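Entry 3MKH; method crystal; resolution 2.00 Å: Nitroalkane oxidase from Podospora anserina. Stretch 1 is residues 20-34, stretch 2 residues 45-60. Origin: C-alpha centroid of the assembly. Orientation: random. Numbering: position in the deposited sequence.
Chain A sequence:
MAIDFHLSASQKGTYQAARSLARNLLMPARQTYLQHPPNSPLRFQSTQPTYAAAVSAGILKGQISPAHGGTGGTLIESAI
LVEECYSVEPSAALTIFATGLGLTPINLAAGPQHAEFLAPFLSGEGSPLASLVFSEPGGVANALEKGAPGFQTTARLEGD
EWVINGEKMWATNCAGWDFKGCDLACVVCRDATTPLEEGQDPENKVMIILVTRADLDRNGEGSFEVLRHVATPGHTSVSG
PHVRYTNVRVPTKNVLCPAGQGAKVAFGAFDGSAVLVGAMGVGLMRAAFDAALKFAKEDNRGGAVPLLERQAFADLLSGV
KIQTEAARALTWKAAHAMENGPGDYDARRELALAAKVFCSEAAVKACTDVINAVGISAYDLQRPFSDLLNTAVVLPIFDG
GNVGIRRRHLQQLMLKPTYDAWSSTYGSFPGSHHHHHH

Stretch 1, residues 20-34: SLARNLLMPARQTYL
Stretch 2 45-60: QSTQPTYAAAVSAGIL

Two helices of the nitroalkane oxidase chain lie side by side with nearly opposed directions: the axes of helix 20-33 and helix 48-56 approach to 9.3 Å, and their N-to-C vectors make an angle of 165°. The antiparallel register is fixed by three CA-CA distances, Leu 25 to Thr 50 at 5.8 Å, Ala 29 to Thr 47 at 5.7 Å and Tyr 33 to Ser 46 at 5.7 Å. The contact buries 469 Å², both sides summed, and no hydrogen bond crosses it, so packing carries it.

Leu 25 gives the largest share, 72 Å². Its CA-CB bond points toward the second helix, with chi1 at -84° and chi2 at 33°, the latter between wells. This conformation lays CD2 against the backbone of the opposing helix, 3.6 Å from CA of Ala 54 and 4.0 Å from C of Ala 53. Apolar side-chain contacts add to the packing: Leu 25 CG lies 4.1 Å from Ala 53 CB, and Leu 25 CD2 lies 4.0 Å from Ala 54 CB. The closest approaches of Leu 25 to Ala 53 and Ala 54 are thus to their backbone atoms.

The backbone around Leu 25 is itself irregular. A wider pi-type turn spans 22-26, where Met 27 N bonds to Ala 22 O at 3.1 Å and Leu 26 N makes only weak bonds to Leu 21 O (3.5 Å) and Ala 22 O (3.1 Å). Leu 25 has phi/psi of -106/-49. The helix kinks at Pro 28, whose ring nitrogen has no hydrogen to give to the preceding turn; regular bonding resumes with Ala 29 N to Leu 25 O at 3.2 Å.

Thr 50, covering 64 Å², faces Leu 25 and Ala 29 with chi1 in the p well (49°). Its CG2 rests 3.7 Å from Leu 25 O, while its OG1 lies 3.3 Å from Ala 29 CB. The same Ala 29 CB is 4.5 Å from Thr 47 CG2; the CA atoms of Ala 29 and Thr 47 are 5.7 Å apart, much like the other two register pairs.

Ser 46, covering 54 Å², precedes helix 48-56 in a type I turn from Gln 45 to Gln 48, closed by Gln 48 N to Gln 45 O at 3.1 Å. Its chi1 is p (78°), and OG sits 3.2 Å from Tyr 33 CB. Thr 32, chi1 m, brings CG2 to 3.6 Å from Ser 46 O. Tyr 33 (chi1 73°, chi2 65°) starts toward the second stretch, but its end leads away; the ring meets Thr 47 CG2 obliquely, at 3.8 Å from CD2. Arg 30 NH1 donates to Tyr 33 OH at 2.9 Å, with an angle of 154°.

At the other end, Leu 21 (chi1 t, chi2 95°) places CD1 3.9 Å from Ile 59 CD1 and 4.3 Å from Ala 57 CB. Ile 59, m at both chi angles, follows a Schellman motif: Gly 58 has phi/psi 93/11, with Gly 58 N bonded to Val 55 O (2.9 Å) and Ile 59 N to Ala 54 O (3.1 Å).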

ATOM      1  N   SER A  20     -13.222   2.122 -33.692  1.00 22.46           N
ATOM      2  CA  SER A  20     -13.397   3.014 -34.837  1.00 26.41           C
ATOM      3  C   SER A  20     -13.884   4.417 -34.425  1.00 27.69           C
ATOM      4  O   SER A  20     -13.382   5.440 -34.904  1.00 23.95           O
ATOM      5  CB  SER A  20     -14.365   2.370 -35.848  1.00 24.67           C
ATOM      6  OG  SER A  20     -14.515   3.173 -37.002  1.00 29.52           O
ATOM      7  N   LEU A  21     -14.865   4.467 -33.530  1.00 23.43           N
ATOM      8  CA  LEU A  21     -15.356   5.747 -33.031  1.00 25.35           C
ATOM      9  C   LEU A  21     -14.258   6.564 -32.348  1.00 25.78           C
ATOM     10  O   LEU A  21     -14.080   7.773 -32.610  1.00 26.21           O
ATOM     11  CB  LEU A  21     -16.476   5.512 -32.031  1.00 29.00           C
ATOM     12  CG  LEU A  21     -17.152   6.841 -31.692  1.00 37.99           C
ATOM     13  CD1 LEU A  21     -18.377   7.006 -32.582  1.00 36.56           C
ATOM     14  CD2 LEU A  21     -17.520   6.923 -30.226  1.00 38.17           C
ATOM     15  N   ALA A  22     -13.523   5.906 -31.459  1.00 24.62           N
ATOM     16  CA  ALA A  22     -12.470   6.586 -30.707  1.00 25.76           C
ATOM     17  C   ALA A  22     -11.429   7.132 -31.660  1.00 30.42           C
ATOM     18  O   ALA A  22     -11.031   8.294 -31.565  1.00 29.93           O
ATOM     19  CB  ALA A  22     -11.832   5.641 -29.700  1.00 24.10           C
ATOM     20  N   ARG A  23     -11.001   6.297 -32.601  1.00 26.92           N
ATOM     21  CA  ARG A  23      -9.976   6.704 -33.560  1.00 28.24           C
ATOM     22  C   ARG A  23     -10.463   7.801 -34.524  1.00 30.87           C
ATOM     23  O   ARG A  23      -9.721   8.730 -34.837  1.00 29.82           O
ATOM     24  CB  ARG A  23      -9.458   5.484 -34.330  1.00 33.87           C
ATOM     25  CG  ARG A  23      -8.699   5.807 -35.607  1.00 37.97           C
ATOM     26  CD  ARG A  23      -7.262   6.215 -35.335  1.00 49.35           C
ATOM     27  NE  ARG A  23      -6.476   5.117 -34.772  1.00 61.76           N
ATOM     28  CZ  ARG A  23      -6.086   4.051 -35.466  1.00 73.95           C
ATOM     29  NH1 ARG A  23      -6.420   3.941 -36.750  1.00 74.50           N
ATOM     30  NH2 ARG A  23      -5.368   3.094 -34.878  1.00 69.78           N
ATOM     31  N   ASN A  24     -11.709   7.703 -34.981  1.00 29.67           N
ATOM     32  CA  ASN A  24     -12.210   8.636 -35.995  1.00 29.16           C
ATOM     33  C   ASN A  24     -12.755   9.938 -35.454  1.00 27.95           C
ATOM     34  O   ASN A  24     -12.674  10.955 -36.122  1.00 31.90           O
ATOM     35  CB  ASN A  24     -13.291   7.984 -36.858  1.00 28.08           C
ATOM     36  CG  ASN A  24     -12.730   6.938 -37.787  1.00 29.54           C
ATOM     37  OD1 ASN A  24     -11.556   6.980 -38.155  1.00 35.61           O
ATOM     38  ND2 ASN A  24     -13.565   6.002 -38.185  1.00 28.41           N
ATOM     39  N   LEU A  25     -13.357   9.892 -34.271  1.00 29.34           N
ATOM     40  CA  LEU A  25     -14.017  11.069 -33.702  1.00 29.19           C
ATOM     41  C   LEU A  25     -13.212  11.686 -32.559  1.00 33.86           C
ATOM     42  O   LEU A  25     -12.927  12.892 -32.563  1.00 36.09           O
ATOM     43  CB  LEU A  25     -15.430  10.724 -33.252  1.00 31.19           C
ATOM     44  CG  LEU A  25     -16.494  10.778 -34.353  1.00 34.67           C
ATOM     45  CD1 LEU A  25     -15.918  10.364 -35.687  1.00 35.87           C
ATOM     46  CD2 LEU A  25     -17.686   9.920 -34.005  1.00 28.81           C
ATOM     47  N   LEU A  26     -12.780  10.864 -31.611  1.00 26.99           N
ATOM     48  CA  LEU A  26     -12.141  11.414 -30.412  1.00 26.02           C
ATOM     49  C   LEU A  26     -10.709  11.925 -30.628  1.00 30.30           C
ATOM     50  O   LEU A  26     -10.314  12.962 -30.074  1.00 25.97           O
ATOM     51  CB  LEU A  26     -12.200  10.400 -29.270  1.00 21.37           C
ATOM     52  CG  LEU A  26     -13.617   9.950 -28.882  1.00 23.56           C
ATOM     53  CD1 LEU A  26     -13.588   8.942 -27.738  1.00 23.45           C
ATOM     54  CD2 LEU A  26     -14.539  11.141 -28.537  1.00 25.69           C
ATOM     55  N   MET A  27      -9.920  11.202 -31.418  1.00 26.90           N
ATOM     56  CA  MET A  27      -8.556  11.646 -31.692  1.00 34.68           C
ATOM     57  C   MET A  27      -8.517  12.999 -32.413  1.00 33.60           C
ATOM     58  O   MET A  27      -7.733  13.878 -32.053  1.00 29.57           O
ATOM     59  CB  MET A  27      -7.770  10.582 -32.460  1.00 32.62           C
ATOM     60  CG  MET A  27      -7.406   9.374 -31.609  1.00 31.75           C
ATOM     61  SD  MET A  27      -6.338   8.180 -32.461  1.00 43.56           S
ATOM     62  CE  MET A  27      -4.878   9.177 -32.802  1.00 38.26           C
ATOM     63  N   PRO A  28      -9.369  13.176 -33.428  1.00 30.11           N
ATOM     64  CA  PRO A  28      -9.423  14.500 -34.059  1.00 30.41           C
ATOM     65  C   PRO A  28      -9.931  15.602 -33.125  1.00 30.21           C
ATOM     66  O   PRO A  28      -9.474  16.731 -33.237  1.00 29.33           O
ATOM     67  CB  PRO A  28     -10.394  14.289 -35.225  1.00 29.39           C
ATOM     68  CG  PRO A  28     -10.250  12.850 -35.567  1.00 32.94           C
ATOM     69  CD  PRO A  28     -10.052  12.155 -34.242  1.00 30.02           C
ATOM     70  N   ALA A  29     -10.856  15.282 -32.227  1.00 25.66           N
ATOM     71  CA  ALA A  29     -11.315  16.250 -31.242  1.00 25.12           C
ATOM     72  C   ALA A  29     -10.113  16.760 -30.443  1.00 25.46           C
ATOM     73  O   ALA A  29     -10.017  17.944 -30.167  1.00 20.81           O
ATOM     74  CB  ALA A  29     -12.368  15.624 -30.307  1.00 22.15           C
ATOM     75  N   ARG A  30      -9.206  15.859 -30.069  1.00 26.16           N
ATOM     76  CA  ARG A  30      -8.018  16.238 -29.306  1.00 23.63           C
ATOM     77  C   ARG A  30      -7.095  17.207 -30.093  1.00 26.11           C
ATOM     78  O   ARG A  30      -6.645  18.232 -29.557  1.00 25.02           O
ATOM     79  CB  ARG A  30      -7.247  14.988 -28.886  1.00 26.88           C
ATOM     80  CG  ARG A  30      -5.826  15.237 -28.343  1.00 29.41           C
ATOM     81  CD  ARG A  30      -5.786  15.139 -26.832  1.00 30.33           C
ATOM     82  NE  ARG A  30      -4.454  15.371 -26.265  1.00 28.43           N
ATOM     83  CZ  ARG A  30      -4.244  15.800 -25.026  1.00 30.98           C
ATOM     84  NH1 ARG A  30      -5.278  16.048 -24.229  1.00 30.30           N
ATOM     85  NH2 ARG A  30      -3.008  15.993 -24.574  1.00 31.99           N
ATOM     86  N   GLN A  31      -6.807  16.888 -31.349  1.00 27.22           N
ATOM     87  CA  GLN A  31      -5.911  17.749 -32.131  1.00 30.70           C
ATOM     88  C   GLN A  31      -6.549  19.125 -32.344  1.00 28.35           C
ATOM     89  O   GLN A  31      -5.861  20.145 -32.455  1.00 30.55           O
ATOM     90  CB  GLN A  31      -5.519  17.103 -33.462  1.00 33.76           C
ATOM     91  CG  GLN A  31      -4.661  15.839 -33.304  1.00 36.55           C
ATOM     92  CD  GLN A  31      -3.549  15.984 -32.259  1.00 44.28           C
ATOM     93  OE1 GLN A  31      -3.509  15.234 -31.270  1.00 46.02           O
ATOM     94  NE2 GLN A  31      -2.634  16.940 -32.476  1.00 40.27           N
ATOM     95  N   THR A  32      -7.871  19.146 -32.366  1.00 26.06           N
ATOM     96  CA  THR A  32      -8.603  20.391 -32.478  1.00 26.78           C
ATOM     97  C   THR A  32      -8.528  21.257 -31.219  1.00 27.30           C
ATOM     98  O   THR A  32      -8.130  22.427 -31.304  1.00 26.12           O
ATOM     99  CB  THR A  32     -10.054  20.128 -32.874  1.00 29.26           C
ATOM    100  OG1 THR A  32     -10.069  19.627 -34.213  1.00 28.96           O
ATOM    101  CG2 THR A  32     -10.881  21.411 -32.799  1.00 27.07           C
ATOM    102  N   TYR A  33      -8.879  20.706 -30.055  1.00 21.48           N
ATOM    103  CA  TYR A  33      -8.915  21.551 -28.847  1.00 25.08           C
ATOM    104  C   TYR A  33      -7.531  21.986 -28.333  1.00 23.76           C
ATOM    105  O   TYR A  33      -7.382  23.033 -27.693  1.00 23.97           O
ATOM    106  CB  TYR A  33      -9.830  20.973 -27.743  1.00 20.63           C
ATOM    107  CG  TYR A  33      -9.356  19.748 -26.977  1.00 20.98           C
ATOM    108  CD1 TYR A  33      -8.239  19.797 -26.148  1.00 22.71           C
ATOM    109  CD2 TYR A  33     -10.092  18.560 -27.003  1.00 21.48           C
ATOM    110  CE1 TYR A  33      -7.830  18.665 -25.408  1.00 22.00           C
ATOM    111  CE2 TYR A  33      -9.687  17.437 -26.272  1.00 20.87           C
ATOM    112  CZ  TYR A  33      -8.564  17.499 -25.479  1.00 21.79           C
ATOM    113  OH  TYR A  33      -8.157  16.395 -24.755  1.00 22.81           O
ATOM    114  N   LEU A  34      -6.520  21.195 -28.651  1.00 20.76           N
ATOM    115  CA  LEU A  34      -5.126  21.514 -28.321  1.00 24.95           C
ATOM    116  C   LEU A  34      -4.637  22.845 -28.940  1.00 28.85           C
ATOM    117  O   LEU A  34      -3.638  23.423 -28.499  1.00 27.60           O
ATOM    118  CB  LEU A  34      -4.229  20.364 -28.793  1.00 26.15           C
ATOM    119  CG  LEU A  34      -3.529  19.476 -27.759  1.00 33.72           C
ATOM    120  CD1 LEU A  34      -4.189  19.505 -26.408  1.00 28.65           C
ATOM    121  CD2 LEU A  34      -3.349  18.047 -28.257  1.00 29.79           C
ATOM    122  N   GLN A  45     -15.785  24.238 -26.315  1.00 19.52           N
ATOM    123  CA  GLN A  45     -16.576  24.699 -27.453  1.00 20.23           C
ATOM    124  C   GLN A  45     -16.081  24.099 -28.765  1.00 19.78           C
ATOM    125  O   GLN A  45     -16.886  23.702 -29.609  1.00 21.39           O
ATOM    126  CB  GLN A  45     -16.615  26.232 -27.521  1.00 22.20           C
ATOM    127  CG  GLN A  45     -17.353  26.887 -26.368  1.00 23.68           C
ATOM    128  CD  GLN A  45     -17.568  28.385 -26.586  1.00 26.84           C
ATOM    129  OE1 GLN A  45     -18.695  28.894 -26.486  1.00 25.08           O
ATOM    130  NE2 GLN A  45     -16.497  29.088 -26.902  1.00 22.49           N
ATOM    131  N   SER A  46     -14.760  23.998 -28.917  1.00 20.92           N
ATOM    132  CA  SER A  46     -14.169  23.489 -30.147  1.00 21.68           C
ATOM    133  C   SER A  46     -14.510  22.017 -30.415  1.00 21.82           C
ATOM    134  O   SER A  46     -14.276  21.525 -31.510  1.00 18.86           O
ATOM    135  CB  SER A  46     -12.640  23.656 -30.142  1.00 22.53           C
ATOM    136  OG  SER A  46     -12.011  22.654 -29.349  1.00 21.46           O
ATOM    137  N   THR A  47     -15.035  21.307 -29.423  1.00 18.47           N
ATOM    138  CA  THR A  47     -15.391  19.901 -29.648  1.00 21.93           C
ATOM    139  C   THR A  47     -16.814  19.694 -30.187  1.00 20.45           C
ATOM    140  O   THR A  47     -17.250  18.565 -30.371  1.00 19.75           O
ATOM    141  CB  THR A  47     -15.215  19.041 -28.372  1.00 21.01           C
ATOM    142  OG1 THR A  47     -16.091  19.519 -27.346  1.00 19.72           O
ATOM    143  CG2 THR A  47     -13.778  19.111 -27.872  1.00 19.81           C
ATOM    144  N   GLN A  48     -17.534  20.775 -30.450  1.00 20.35           N
ATOM    145  CA  GLN A  48     -18.910  20.620 -30.922  1.00 22.20           C
ATOM    146  C   GLN A  48     -19.017  19.840 -32.247  1.00 21.14           C
ATOM    147  O   GLN A  48     -19.829  18.914 -32.365  1.00 21.09           O
ATOM    148  CB  GLN A  48     -19.638  21.968 -31.010  1.00 22.34           C
ATOM    149  CG  GLN A  48     -21.149  21.790 -31.245  1.00 21.64           C
ATOM    150  CD  GLN A  48     -21.919  23.092 -31.336  1.00 27.31           C
ATOM    151  OE1 GLN A  48     -21.344  24.175 -31.279  1.00 26.40           O
ATOM    152  NE2 GLN A  48     -23.236  22.988 -31.503  1.00 26.61           N
ATOM    153  N   PRO A  49     -18.213  20.213 -33.254  1.00 26.26           N
ATOM    154  CA  PRO A  49     -18.329  19.473 -34.516  1.00 23.94           C
ATOM    155  C   PRO A  49     -18.105  17.964 -34.359  1.00 24.62           C
ATOM    156  O   PRO A  49     -18.827  17.169 -34.971  1.00 21.55           O
ATOM    157  CB  PRO A  49     -17.242  20.106 -35.393  1.00 27.06           C
ATOM    158  CG  PRO A  49     -17.151  21.525 -34.874  1.00 28.14           C
ATOM    159  CD  PRO A  49     -17.367  21.417 -33.388  1.00 25.75           C
ATOM    160  N   THR A  50     -17.132  17.548 -33.556  1.00 23.51           N
ATOM    161  CA  THR A  50     -16.947  16.108 -33.409  1.00 22.12           C
ATOM    162  C   THR A  50     -18.020  15.470 -32.541  1.00 22.08           C
ATOM    163  O   THR A  50     -18.369  14.308 -32.740  1.00 22.16           O
ATOM    164  CB  THR A  50     -15.535  15.705 -32.941  1.00 28.90           C
ATOM    165  OG1 THR A  50     -15.169  16.482 -31.816  1.00 24.71           O
ATOM    166  CG2 THR A  50     -14.504  15.932 -34.057  1.00 32.73           C
ATOM    167  N   TYR A  51     -18.555  16.219 -31.586  1.00 19.03           N
ATOM    168  CA  TYR A  51     -19.715  15.743 -30.849  1.00 20.59           C
ATOM    169  C   TYR A  51     -20.892  15.524 -31.811  1.00 20.69           C
ATOM    170  O   TYR A  51     -21.598  14.509 -31.731  1.00 19.85           O
ATOM    171  CB  TYR A  51     -20.074  16.745 -29.743  1.00 21.45           C
ATOM    172  CG  TYR A  51     -21.219  16.356 -28.829  1.00 19.07           C
ATOM    173  CD1 TYR A  51     -22.543  16.492 -29.242  1.00 18.68           C
ATOM    174  CD2 TYR A  51     -20.982  15.893 -27.548  1.00 18.39           C
ATOM    175  CE1 TYR A  51     -23.594  16.157 -28.407  1.00 18.12           C
ATOM    176  CE2 TYR A  51     -22.033  15.569 -26.695  1.00 20.15           C
ATOM    177  CZ  TYR A  51     -23.339  15.704 -27.134  1.00 21.04           C
ATOM    178  OH  TYR A  51     -24.390  15.393 -26.296  1.00 20.45           O
ATOM    179  N   ALA A  52     -21.106  16.466 -32.730  1.00 19.49           N
ATOM    180  CA  ALA A  52     -22.175  16.314 -33.720  1.00 22.84           C
ATOM    181  C   ALA A  52     -21.956  15.073 -34.592  1.00 20.88           C
ATOM    182  O   ALA A  52     -22.917  14.422 -35.020  1.00 21.34           O
ATOM    183  CB  ALA A  52     -22.284  17.568 -34.604  1.00 20.92           C
ATOM    184  N   ALA A  53     -20.695  14.753 -34.868  1.00 19.04           N
ATOM    185  CA  ALA A  53     -20.376  13.566 -35.654  1.00 22.44           C
ATOM    186  C   ALA A  53     -20.725  12.296 -34.886  1.00 24.17           C
ATOM    187  O   ALA A  53     -21.182  11.315 -35.485  1.00 22.02           O
ATOM    188  CB  ALA A  53     -18.891  13.558 -36.076  1.00 23.39           C
ATOM    189  N   ALA A  54     -20.494  12.308 -33.568  1.00 20.20           N
ATOM    190  CA  ALA A  54     -20.852  11.176 -32.705  1.00 19.93           C
ATOM    191  C   ALA A  54     -22.358  11.012 -32.645  1.00 20.91           C
ATOM    192  O   ALA A  54     -22.888   9.892 -32.617  1.00 21.37           O
ATOM    193  CB  ALA A  54     -20.288  11.373 -31.290  1.00 23.30           C
ATOM    194  N   VAL A  55     -23.057  12.136 -32.621  1.00 20.42           N
ATOM    195  CA  VAL A  55     -24.509  12.113 -32.628  1.00 18.93           C
ATOM    196  C   VAL A  55     -25.011  11.462 -33.922  1.00 22.94           C
ATOM    197  O   VAL A  55     -25.899  10.583 -33.902  1.00 22.19           O
ATOM    198  CB  VAL A  55     -25.108  13.510 -32.499  1.00 19.26           C
ATOM    199  CG1 VAL A  55     -26.623  13.455 -32.808  1.00 22.23           C
ATOM    200  CG2 VAL A  55     -24.861  14.084 -31.091  1.00 17.83           C
ATOM    201  N   SER A  56     -24.431  11.886 -35.039  1.00 20.47           N
ATOM    202  CA  SER A  56     -24.805  11.348 -36.347  1.00 25.01           C
ATOM    203  C   SER A  56     -24.513   9.850 -36.457  1.00 26.35           C
ATOM    204  O   SER A  56     -25.216   9.120 -37.163  1.00 25.06           O
ATOM    205  CB  SER A  56     -24.114  12.123 -37.468  1.00 24.57           C
ATOM    206  OG  SER A  56     -24.485  11.574 -38.716  1.00 28.63           O
ATOM    207  N   ALA A  57     -23.492   9.400 -35.734  1.00 22.17           N
ATOM    208  CA  ALA A  57     -23.142   7.982 -35.640  1.00 20.72           C
ATOM    209  C   ALA A  57     -24.091   7.176 -34.732  1.00 27.98           C
ATOM    210  O   ALA A  57     -23.946   5.958 -34.607  1.00 25.33           O
ATOM    211  CB  ALA A  57     -21.690   7.829 -35.168  1.00 21.63           C
ATOM    212  N   GLY A  58     -25.054   7.854 -34.106  1.00 23.17           N
ATOM    213  CA  GLY A  58     -26.061   7.192 -33.294  1.00 22.58           C
ATOM    214  C   GLY A  58     -25.749   7.081 -31.802  1.00 25.40           C
ATOM    215  O   GLY A  58     -26.455   6.375 -31.079  1.00 19.90           O
ATOM    216  N   ILE A  59     -24.715   7.779 -31.330  1.00 20.55           N
ATOM    217  CA  ILE A  59     -24.250   7.592 -29.947  1.00 21.53           C
ATOM    218  C   ILE A  59     -25.299   7.983 -28.892  1.00 20.96           C
ATOM    219  O   ILE A  59     -25.443   7.318 -27.869  1.00 21.98           O
ATOM    220  CB  ILE A  59     -22.902   8.320 -29.666  1.00 24.99           C
ATOM    221  CG1 ILE A  59     -21.824   7.802 -30.605  1.00 32.46           C
ATOM    222  CG2 ILE A  59     -22.418   8.035 -28.250  1.00 27.41           C
ATOM    223  CD1 ILE A  59     -21.519   6.314 -30.404  1.00 37.99           C
ATOM    224  N   LEU A  60     -26.031   9.061 -29.139  1.00 21.25           N
ATOM    225  CA  LEU A  60     -27.041   9.503 -28.185  1.00 19.47           C
ATOM    226  C   LEU A  60     -28.238   8.537 -28.152  1.00 23.97           C
ATOM    227  O   LEU A  60     -28.795   8.261 -27.085  1.00 20.10           O
ATOM    228  CB  LEU A  60     -27.486  10.936 -28.493  1.00 21.33           C
ATOM    229  CG  LEU A  60     -26.699  12.066 -27.803  1.00 27.47           C
ATOM    230  CD1 LEU A  60     -25.257  11.741 -27.572  1.00 22.60           C
ATOM    231  CD2 LEU A  60     -26.871  13.428 -28.482  1.00 25.20           C
TER